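Long-range contacts in alkylpurine DNA glycosylase AlkC (Pseudomonas fluorescens, PDB 5VHV), which excises alkylated purine bases from damaged DNA as a base excision repair glycosylase that does not flip the target nucleotide out of the helix: residues 249-254 with 345-350; 287-292 with 307-312. All blocks are in the same frame, centred on the assembly; numbering follows the deposited sequence.

Both contacts lie in the C-terminal beta domain, with centres about 10 Å apart, and neither is wholly buried. Contact 1 ties the lead-in to strand 253-265 to a beta turn; with 247 Å² buried, it relies on one hydrogen bond from an asparagine side-chain amide, two waters and a small apolar touch. Contact 2 is an antiparallel strand pair, broken by a beta bulge, at the edge of the sheet, burying 634 Å² through backbone bonds, aromatic packing and a salt bridge beside the DNA backbone. Strands 339-347 and 285-294 are neighbours in the sheet, which joins the two: Asn348 OD1 lies 2.8 Å from Val288 N, a probable hydrogen bond. Contact 1 comes no nearer than about 10 Å to the nucleic acid.

Contact 1: 249-254 with 345-350; sequences AKAEVK and VLVNGE
Asn348 holds Ala249 by the one direct hydrogen bond between 249-254 and 345-350: its ND2 lies 2.8 Å from Ala249 O, with an N-H...O angle of 172°. The donor stands almost on the extension of the carbonyl bond, and the acceptor lies only 5° out of the amide plane, the geometry of a well-directed bond. Asn348 occupies a type I' turn from Val347 to Glu350, closed by Glu350 N to Val347 O at 3.0 Å.

Water adds a second polar layer. One molecule accepts from Ala251 N at 2.9 Å and donates to both Val347 O and Glu350 OE1; another links Ala251 O to the same carboxylate oxygen. The extended Glu350 side chain crosses Lys250 at about a right angle, but Lys250 NZ remains 4.5 Å from Glu350 OE2, too far for a salt bridge.

The apolar part is small and tight: Ala251 CB meets Val347 CG1 at 3.5 Å, the branch anti to the backbone N (chi1 -176°).

Leu287 of strand 285-294 packs on Ala251, Val347 and Asn348, while Asn348 OD1 accepts from Val288 N. The contact thus joins the start of strand 253-265 to the turn between strands 339-347 and 350-359.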
ATOM      1  N   ALA A 249      23.289  -7.714 -14.521  1.00 25.94           N
ATOM      2  CA  ALA A 249      24.049  -8.495 -15.491  1.00 31.04           C
ATOM      3  C   ALA A 249      23.341  -9.812 -15.776  1.00 30.24           C
ATOM      4  O   ALA A 249      22.695 -10.396 -14.906  1.00 28.64           O
ATOM      5  CB  ALA A 249      25.467  -8.770 -14.978  1.00 34.63           C
ATOM      6  N   LYS A 250      23.479 -10.290 -17.009  1.00 29.07           N
ATOM      7  CA  LYS A 250      22.956 -11.608 -17.329  1.00 31.33           C
ATOM      8  C   LYS A 250      23.568 -12.636 -16.386  1.00 33.39           C
ATOM      9  O   LYS A 250      24.759 -12.579 -16.058  1.00 37.25           O
ATOM     10  CB  LYS A 250      23.251 -11.962 -18.787  1.00 49.45           C
ATOM     11  CG  LYS A 250      22.539 -11.038 -19.782  1.00 69.83           C
ATOM     12  CD  LYS A 250      21.787 -11.788 -20.877  0.50 63.81           C
ATOM     13  CE  LYS A 250      22.572 -11.826 -22.180  0.55 50.48           C
ATOM     14  NZ  LYS A 250      21.855 -12.609 -23.231  0.46 47.18           N
ATOM     15  N   ALA A 251      22.739 -13.559 -15.923  1.00 26.67           N
ATOM     16  CA  ALA A 251      23.206 -14.543 -14.962  1.00 29.79           C
ATOM     17  C   ALA A 251      24.108 -15.546 -15.657  1.00 31.15           C
ATOM     18  O   ALA A 251      23.751 -16.089 -16.703  1.00 31.27           O
ATOM     19  CB  ALA A 251      22.020 -15.251 -14.316  1.00 27.02           C
ATOM     20  N   GLU A 252      25.283 -15.779 -15.077  1.00 26.33           N
ATOM     21  CA  GLU A 252      26.215 -16.782 -15.585  1.00 30.33           C
ATOM     22  C   GLU A 252      25.935 -18.069 -14.820  1.00 29.45           C
ATOM     23  O   GLU A 252      26.596 -18.409 -13.840  1.00 30.88           O
ATOM     24  CB  GLU A 252      27.654 -16.306 -15.432  1.00 36.83           C
ATOM     25  CG  GLU A 252      27.990 -15.067 -16.252  1.00 49.91           C
ATOM     26  CD  GLU A 252      27.827 -15.284 -17.747  1.00 74.97           C
ATOM     27  OE1 GLU A 252      27.935 -16.443 -18.200  1.00 80.87           O
ATOM     28  OE2 GLU A 252      27.587 -14.292 -18.469  1.00 91.51           O
ATOM     29  N   VAL A 253      24.901 -18.782 -15.271  1.00 29.03           N
ATOM     30  CA  VAL A 253      24.400 -19.959 -14.569  1.00 36.17           C
ATOM     31  C   VAL A 253      23.827 -20.938 -15.579  1.00 38.42           C
ATOM     32  O   VAL A 253      23.463 -20.569 -16.695  1.00 34.94           O
ATOM     33  CB  VAL A 253      23.302 -19.610 -13.530  1.00 29.81           C
ATOM     34  CG1 VAL A 253      23.812 -18.626 -12.481  1.00 33.47           C
ATOM     35  CG2 VAL A 253      22.057 -19.071 -14.229  1.00 31.24           C
ATOM     36  N   LYS A 254      23.734 -22.197 -15.164  1.00 32.85           N
ATOM     37  CA  LYS A 254      22.941 -23.215 -15.834  1.00 27.64           C
ATOM     38  C   LYS A 254      21.805 -23.628 -14.909  1.00 30.87           C
ATOM     39  O   LYS A 254      21.962 -23.633 -13.690  1.00 30.07           O
ATOM     40  CB  LYS A 254      23.792 -24.438 -16.200  1.00 31.55           C
ATOM     41  CG  LYS A 254      24.822 -24.153 -17.287  1.00 44.63           C
ATOM     42  CD  LYS A 254      25.542 -25.414 -17.756  1.00 60.59           C
ATOM     43  CE  LYS A 254      26.479 -25.967 -16.697  1.00 64.45           C
ATOM     44  NZ  LYS A 254      27.544 -26.838 -17.293  1.00 63.84           N
ATOM     45  N   VAL A 345      10.706 -19.498 -15.189  1.00 16.35           N
ATOM     46  CA  VAL A 345      11.733 -19.160 -14.195  1.00 19.07           C
ATOM     47  C   VAL A 345      12.487 -17.934 -14.687  1.00 16.26           C
ATOM     48  O   VAL A 345      12.947 -17.896 -15.836  1.00 17.66           O
ATOM     49  CB  VAL A 345      12.698 -20.335 -13.948  1.00 21.26           C
ATOM     50  CG1 VAL A 345      13.853 -19.919 -13.055  1.00 21.84           C
ATOM     51  CG2 VAL A 345      11.964 -21.498 -13.292  1.00 22.13           C
ATOM     52  N   LEU A 346      12.609 -16.931 -13.822  1.00 14.84           N
ATOM     53  CA  LEU A 346      13.194 -15.637 -14.155  1.00 16.15           C
ATOM     54  C   LEU A 346      14.443 -15.423 -13.311  1.00 16.49           C
ATOM     55  O   LEU A 346      14.383 -15.513 -12.079  1.00 17.39           O
ATOM     56  CB  LEU A 346      12.213 -14.490 -13.873  1.00 18.46           C
ATOM     57  CG  LEU A 346      10.827 -14.648 -14.488  1.00 20.09           C
ATOM     58  CD1 LEU A 346       9.821 -13.694 -13.842  1.00 20.59           C
ATOM     59  CD2 LEU A 346      10.930 -14.396 -15.965  1.00 26.16           C
ATOM     60  N   VAL A 347      15.564 -15.134 -13.966  1.00 17.78           N
ATOM     61  CA  VAL A 347      16.817 -14.880 -13.264  1.00 19.22           C
ATOM     62  C   VAL A 347      17.423 -13.597 -13.827  1.00 19.97           C
ATOM     63  O   VAL A 347      17.685 -13.499 -15.035  1.00 19.89           O
ATOM     64  CB  VAL A 347      17.805 -16.058 -13.380  1.00 20.97           C
ATOM     65  CG1 VAL A 347      19.060 -15.771 -12.532  1.00 21.56           C
ATOM     66  CG2 VAL A 347      17.155 -17.362 -12.910  1.00 23.46           C
ATOM     67  N   ASN A 348      17.630 -12.613 -12.950  1.00 17.71           N
ATOM     68  CA  ASN A 348      18.042 -11.272 -13.341  1.00 18.54           C
ATOM     69  C   ASN A 348      17.273 -10.774 -14.559  1.00 19.18           C
ATOM     70  O   ASN A 348      17.855 -10.177 -15.470  1.00 19.32           O
ATOM     71  CB  ASN A 348      19.553 -11.241 -13.598  1.00 23.85           C
ATOM     72  CG  ASN A 348      20.351 -11.464 -12.330  1.00 25.15           C
ATOM     73  OD1 ASN A 348      19.783 -11.772 -11.277  1.00 21.33           O
ATOM     74  ND2 ASN A 348      21.673 -11.321 -12.421  1.00 23.93           N
ATOM     75  N   GLY A 349      15.967 -11.008 -14.585  1.00 20.11           N
ATOM     76  CA  GLY A 349      15.118 -10.437 -15.606  1.00 19.93           C
ATOM     77  C   GLY A 349      14.993 -11.262 -16.863  1.00 26.41           C
ATOM     78  O   GLY A 349      14.263 -10.858 -17.775  1.00 25.98           O
ATOM     79  N   GLU A 350      15.660 -12.400 -16.931  1.00 22.74           N
ATOM     80  CA  GLU A 350      15.698 -13.231 -18.124  1.00 20.30           C
ATOM     81  C   GLU A 350      14.957 -14.533 -17.861  1.00 21.13           C
ATOM     82  O   GLU A 350      15.147 -15.155 -16.817  1.00 19.87           O
ATOM     83  CB  GLU A 350      17.158 -13.525 -18.518  1.00 27.21           C
ATOM     84  CG  GLU A 350      17.346 -14.462 -19.697  1.00 39.82           C
ATOM     85  CD  GLU A 350      18.814 -14.803 -19.957  1.00 60.30           C
ATOM     86  OE1 GLU A 350      19.676 -14.466 -19.114  1.00 40.29           O
ATOM     87  OE2 GLU A 350      19.107 -15.413 -21.007  1.00 66.89           O
TER
HETATM   88  O   HOH W   1      19.979 -13.655 -16.649  1.00 26.36           O
HETATM   89  O   HOH W   2      21.752 -16.258 -18.328  1.00 39.97           O

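Contact 2: 287-292 with 307-312; sequences LVVDYA and FKLKAF. With nucleotides of chain D.
Strands 287-292 and 307-312 run antiparallel, their axes 4.7 Å apart at closest and 160° between directions, with paired backbone bonds at Leu287-Phe312, Val289-Lys310 and Tyr291-Phe307. On the Tyr291 side of the sheet, Phe307 CB sits over one face of the tyrosine ring, 3.9 Å from its centroid and displaced toward the rim. The two rings meet obliquely, planes at 39°, and Tyr291 OH bonds to Gln326. Farther along this side, Val289 CG2 reaches the edge of the Phe312 ring at CE1, 3.9 Å away. The register slips by one residue where Leu309 and Lys310 both face Val289, a classic beta bulge in this hairpin. Beside it, Asp290 OD1 accepts from Leu309 N at 3.3 Å on its anti side, while OD2 offers its syn lone pair to Lys308 NZ at 2.8 Å. Lys308 folds back to this carboxylate through bends at chi2 (-61°) and chi3. An alanine in place of Asp290 would probably leave the Lys308 ammonium without this carboxylate mate and free the lysine tip to swing. Lys308 N donates to OP1 of DG3 of chain D at 2.9 Å, and the same phosphate oxygen lies at the Phe307 ring edge, in its plane.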
ATOM      1  N   LEU A 287      21.970 -12.535  -7.619  1.00 22.40           N
ATOM      2  CA  LEU A 287      20.859 -12.998  -8.436  1.00 20.02           C
ATOM      3  C   LEU A 287      19.534 -12.556  -7.837  1.00 19.80           C
ATOM      4  O   LEU A 287      19.339 -12.593  -6.619  1.00 23.52           O
ATOM      5  CB  LEU A 287      20.847 -14.525  -8.563  1.00 22.73           C
ATOM      6  CG  LEU A 287      22.085 -15.186  -9.180  1.00 26.71           C
ATOM      7  CD1 LEU A 287      21.920 -16.694  -9.273  1.00 32.75           C
ATOM      8  CD2 LEU A 287      22.346 -14.611 -10.548  1.00 24.09           C
ATOM      9  N   VAL A 288      18.619 -12.177  -8.717  1.00 19.22           N
ATOM     10  CA  VAL A 288      17.214 -12.001  -8.382  1.00 16.07           C
ATOM     11  C   VAL A 288      16.465 -13.086  -9.137  1.00 15.27           C
ATOM     12  O   VAL A 288      16.451 -13.094 -10.374  1.00 19.19           O
ATOM     13  CB  VAL A 288      16.708 -10.599  -8.736  1.00 19.50           C
ATOM     14  CG1 VAL A 288      15.158 -10.543  -8.656  1.00 16.23           C
ATOM     15  CG2 VAL A 288      17.343  -9.583  -7.767  1.00 22.04           C
ATOM     16  N   VAL A 289      15.910 -14.037  -8.398  1.00 15.46           N
ATOM     17  CA  VAL A 289      15.217 -15.191  -8.951  1.00 18.97           C
ATOM     18  C   VAL A 289      13.739 -15.057  -8.616  1.00 16.54           C
ATOM     19  O   VAL A 289      13.359 -15.072  -7.440  1.00 19.33           O
ATOM     20  CB  VAL A 289      15.782 -16.503  -8.388  1.00 19.45           C
ATOM     21  CG1 VAL A 289      15.109 -17.694  -9.044  1.00 17.67           C
ATOM     22  CG2 VAL A 289      17.292 -16.576  -8.606  1.00 22.80           C
ATOM     23  N   ASP A 290      12.912 -14.942  -9.650  1.00 16.15           N
ATOM     24  CA  ASP A 290      11.464 -14.887  -9.512  1.00 15.41           C
ATOM     25  C   ASP A 290      10.856 -15.948 -10.438  1.00 16.44           C
ATOM     26  O   ASP A 290      11.567 -16.674 -11.137  1.00 16.59           O
ATOM     27  CB  ASP A 290      10.936 -13.475  -9.837  1.00 18.18           C
ATOM     28  CG  ASP A 290      11.364 -12.428  -8.811  1.00 16.55           C
ATOM     29  OD1 ASP A 290      11.560 -12.785  -7.621  1.00 16.98           O
ATOM     30  OD2 ASP A 290      11.485 -11.236  -9.175  1.00 16.24           O
ATOM     31  N   TYR A 291       9.533 -16.089 -10.418  1.00 15.28           N
ATOM     32  CA  TYR A 291       8.869 -16.962 -11.380  1.00 15.74           C
ATOM     33  C   TYR A 291       7.557 -16.329 -11.783  1.00 13.66           C
ATOM     34  O   TYR A 291       7.067 -15.405 -11.134  1.00 14.38           O
ATOM     35  CB  TYR A 291       8.624 -18.379 -10.841  1.00 14.41           C
ATOM     36  CG  TYR A 291       7.620 -18.514  -9.719  1.00 14.40           C
ATOM     37  CD1 TYR A 291       7.976 -18.221  -8.417  1.00 15.83           C
ATOM     38  CD2 TYR A 291       6.337 -19.016  -9.954  1.00 13.08           C
ATOM     39  CE1 TYR A 291       7.084 -18.369  -7.386  1.00 16.81           C
ATOM     40  CE2 TYR A 291       5.435 -19.175  -8.912  1.00 14.39           C
ATOM     41  CZ  TYR A 291       5.823 -18.865  -7.645  1.00 15.58           C
ATOM     42  OH  TYR A 291       4.960 -19.013  -6.593  1.00 15.73           O
ATOM     43  N   ALA A 292       7.017 -16.791 -12.905  1.00 18.51           N
ATOM     44  CA  ALA A 292       5.759 -16.253 -13.384  1.00 16.05           C
ATOM     45  C   ALA A 292       4.834 -17.369 -13.840  1.00 17.87           C
ATOM     46  O   ALA A 292       5.285 -18.378 -14.383  1.00 19.07           O
ATOM     47  CB  ALA A 292       5.977 -15.280 -14.523  1.00 17.43           C
ATOM     48  N   PHE A 307       5.717 -13.836  -9.247  1.00 15.63           N
ATOM     49  CA  PHE A 307       5.866 -14.048  -7.816  1.00 13.61           C
ATOM     50  C   PHE A 307       7.344 -14.041  -7.443  1.00 14.67           C
ATOM     51  O   PHE A 307       8.206 -14.499  -8.206  1.00 15.57           O
ATOM     52  CB  PHE A 307       5.221 -15.378  -7.416  1.00 14.39           C
ATOM     53  CG  PHE A 307       3.739 -15.417  -7.622  1.00 16.65           C
ATOM     54  CD1 PHE A 307       2.904 -14.664  -6.826  1.00 17.11           C
ATOM     55  CD2 PHE A 307       3.176 -16.209  -8.608  1.00 16.36           C
ATOM     56  CE1 PHE A 307       1.512 -14.689  -7.016  1.00 18.56           C
ATOM     57  CE2 PHE A 307       1.783 -16.246  -8.781  1.00 15.24           C
ATOM     58  CZ  PHE A 307       0.973 -15.510  -8.000  1.00 17.38           C
ATOM     59  N   LYS A 308       7.627 -13.555  -6.240  1.00 15.40           N
ATOM     60  CA  LYS A 308       8.995 -13.486  -5.764  1.00 13.05           C
ATOM     61  C   LYS A 308       9.462 -14.852  -5.285  1.00 17.11           C
ATOM     62  O   LYS A 308       8.712 -15.588  -4.638  1.00 19.19           O
ATOM     63  CB  LYS A 308       9.111 -12.494  -4.614  1.00 13.44           C
ATOM     64  CG  LYS A 308       8.595 -11.103  -4.944  1.00 14.69           C
ATOM     65  CD  LYS A 308       9.393 -10.469  -6.104  1.00 16.81           C
ATOM     66  CE  LYS A 308      10.842 -10.214  -5.706  1.00 20.06           C
ATOM     67  NZ  LYS A 308      11.681  -9.635  -6.831  1.00 14.97           N
ATOM     68  N   LEU A 309      10.721 -15.174  -5.565  1.00 17.99           N
ATOM     69  CA  LEU A 309      11.278 -16.432  -5.077  1.00 18.45           C
ATOM     70  C   LEU A 309      12.450 -16.203  -4.136  1.00 25.68           C
ATOM     71  O   LEU A 309      12.306 -16.443  -2.934  1.00 28.92           O
ATOM     72  CB  LEU A 309      11.657 -17.321  -6.258  1.00 20.83           C
ATOM     73  CG  LEU A 309      11.004 -18.686  -6.280  1.00 29.35           C
ATOM     74  CD1 LEU A 309      11.465 -19.411  -7.568  1.00 34.63           C
ATOM     75  CD2 LEU A 309      11.374 -19.456  -5.054  1.00 35.96           C
ATOM     76  N   LYS A 310      13.600 -15.750  -4.629  1.00 19.88           N
ATOM     77  CA  LYS A 310      14.796 -15.637  -3.804  1.00 27.73           C
ATOM     78  C   LYS A 310      15.718 -14.582  -4.399  1.00 24.26           C
ATOM     79  O   LYS A 310      15.898 -14.527  -5.616  1.00 22.64           O
ATOM     80  CB  LYS A 310      15.511 -16.999  -3.739  1.00 34.14           C
ATOM     81  CG  LYS A 310      16.502 -17.179  -2.606  1.00 49.18           C
ATOM     82  CD  LYS A 310      17.197 -18.539  -2.722  1.00 57.36           C
ATOM     83  CE  LYS A 310      18.240 -18.754  -1.635  1.00 61.49           C
ATOM     84  NZ  LYS A 310      17.632 -18.980  -0.299  1.00 62.14           N
ATOM     85  N   ALA A 311      16.314 -13.760  -3.544  1.00 22.98           N
ATOM     86  CA  ALA A 311      17.388 -12.858  -3.949  1.00 22.07           C
ATOM     87  C   ALA A 311      18.612 -13.226  -3.125  1.00 24.09           C
ATOM     88  O   ALA A 311      18.554 -13.213  -1.893  1.00 23.82           O
ATOM     89  CB  ALA A 311      16.998 -11.397  -3.738  1.00 25.73           C
ATOM     90  N   PHE A 312      19.708 -13.566  -3.783  1.00 24.52           N
ATOM     91  CA  PHE A 312      20.862 -14.062  -3.039  1.00 29.87           C
ATOM     92  C   PHE A 312      22.105 -13.980  -3.910  1.00 28.73           C
ATOM     93  O   PHE A 312      22.036 -13.698  -5.107  1.00 26.35           O
ATOM     94  CB  PHE A 312      20.637 -15.506  -2.567  1.00 30.36           C
ATOM     95  CG  PHE A 312      20.653 -16.510  -3.678  1.00 27.87           C
ATOM     96  CD1 PHE A 312      19.632 -16.536  -4.615  1.00 29.06           C
ATOM     97  CD2 PHE A 312      21.688 -17.424  -3.798  1.00 30.11           C
ATOM     98  CE1 PHE A 312      19.651 -17.446  -5.649  1.00 32.01           C
ATOM     99  CE2 PHE A 312      21.702 -18.342  -4.827  1.00 33.38           C
ATOM    100  CZ  PHE A 312      20.685 -18.347  -5.753  1.00 27.77           C
TER
ATOM    101  P    DG D   3       4.918 -11.978  -3.550  1.00 18.01           P
ATOM    102  OP1  DG D   3       5.343 -12.813  -4.688  1.00 18.43           O
ATOM    103  OP2  DG D   3       4.706 -10.514  -3.684  1.00 21.64           O
ATOM    104  O5'  DG D   3       3.552 -12.511  -2.983  1.00 14.92           O
ATOM    105  C5'  DG D   3       3.295 -13.920  -2.854  1.00 14.29           C
ATOM    106  C4'  DG D   3       1.882 -14.158  -2.374  1.00 17.74           C
ATOM    107  O4'  DG D   3       1.751 -13.807  -0.961  1.00 17.37           O
ATOM    108  C3'  DG D   3       0.788 -13.357  -3.094  1.00 17.41           C
ATOM    109  O3'  DG D   3      -0.312 -14.237  -3.309  1.00 22.04           O
ATOM    110  C2'  DG D   3       0.501 -12.178  -2.140  1.00 16.61           C
ATOM    111  C1'  DG D   3       0.768 -12.791  -0.761  1.00 15.77           C
ATOM    112  N9   DG D   3       1.328 -11.891   0.255  1.00 15.83           N
ATOM    113  C8   DG D   3       2.327 -10.962   0.094  1.00 19.04           C
ATOM    114  N7   DG D   3       2.658 -10.353   1.211  1.00 16.59           N
ATOM    115  C5   DG D   3       1.862 -10.949   2.169  1.00 16.28           C
ATOM    116  C6   DG D   3       1.778 -10.703   3.557  1.00 14.33           C
ATOM    117  O6   DG D   3       2.445  -9.905   4.238  1.00 16.53           O
ATOM    118  N1   DG D   3       0.835 -11.521   4.170  1.00 13.67           N
ATOM    119  C2   DG D   3       0.065 -12.442   3.525  1.00 16.31           C
ATOM    120  N2   DG D   3      -0.807 -13.120   4.284  1.00 15.09           N
ATOM    121  N3   DG D   3       0.126 -12.680   2.210  1.00 14.66           N
ATOM    122  C4   DG D   3       1.045 -11.902   1.604  1.00 14.28           C
ATOM    123  P    DA D   2       9.727  -8.696   0.201  0.54 30.04           P
ATOM    124  OP1  DA D   2      10.804  -8.556  -0.771  0.54 25.75           O
ATOM    125  OP2  DA D   2       9.015  -7.500   0.744  0.54 27.82           O
ATOM    126  O5'  DA D   2       8.657  -9.677  -0.467  0.54 26.11           O
ATOM    127  C5'  DA D   2       9.045 -11.005  -0.811  0.54 17.19           C
ATOM    128  C4'  DA D   2       7.833 -11.909  -0.979  0.54 21.74           C
ATOM    129  O4'  DA D   2       7.320 -12.314   0.318  0.54 17.19           O
ATOM    130  C3'  DA D   2       6.651 -11.284  -1.683  0.54 15.76           C
ATOM    131  O3'  DA D   2       5.948 -12.303  -2.364  0.54 19.99           O
ATOM    132  C2'  DA D   2       5.863 -10.676  -0.523  0.54 16.28           C
ATOM    133  C1'  DA D   2       6.036 -11.741   0.547  0.54 15.62           C
ATOM    134  N9   DA D   2       6.015 -11.258   1.931  0.54 15.05           N
ATOM    135  C8   DA D   2       6.714 -10.205   2.435  0.54 22.88           C
ATOM    136  N7   DA D   2       6.559 -10.034   3.728  0.54 25.31           N
ATOM    137  C5   DA D   2       5.702 -11.051   4.099  0.54 21.96           C
ATOM    138  C6   DA D   2       5.152 -11.414   5.336  0.54 16.66           C
ATOM    139  N6   DA D   2       5.407 -10.745   6.475  0.54 17.84           N
ATOM    140  N1   DA D   2       4.339 -12.497   5.372  0.54 16.46           N
ATOM    141  C2   DA D   2       4.096 -13.156   4.235  0.54 15.67           C
ATOM    142  N3   DA D   2       4.557 -12.910   3.006  0.54 15.04           N
ATOM    143  C4   DA D   2       5.364 -11.830   3.005  0.54 19.40           C
TER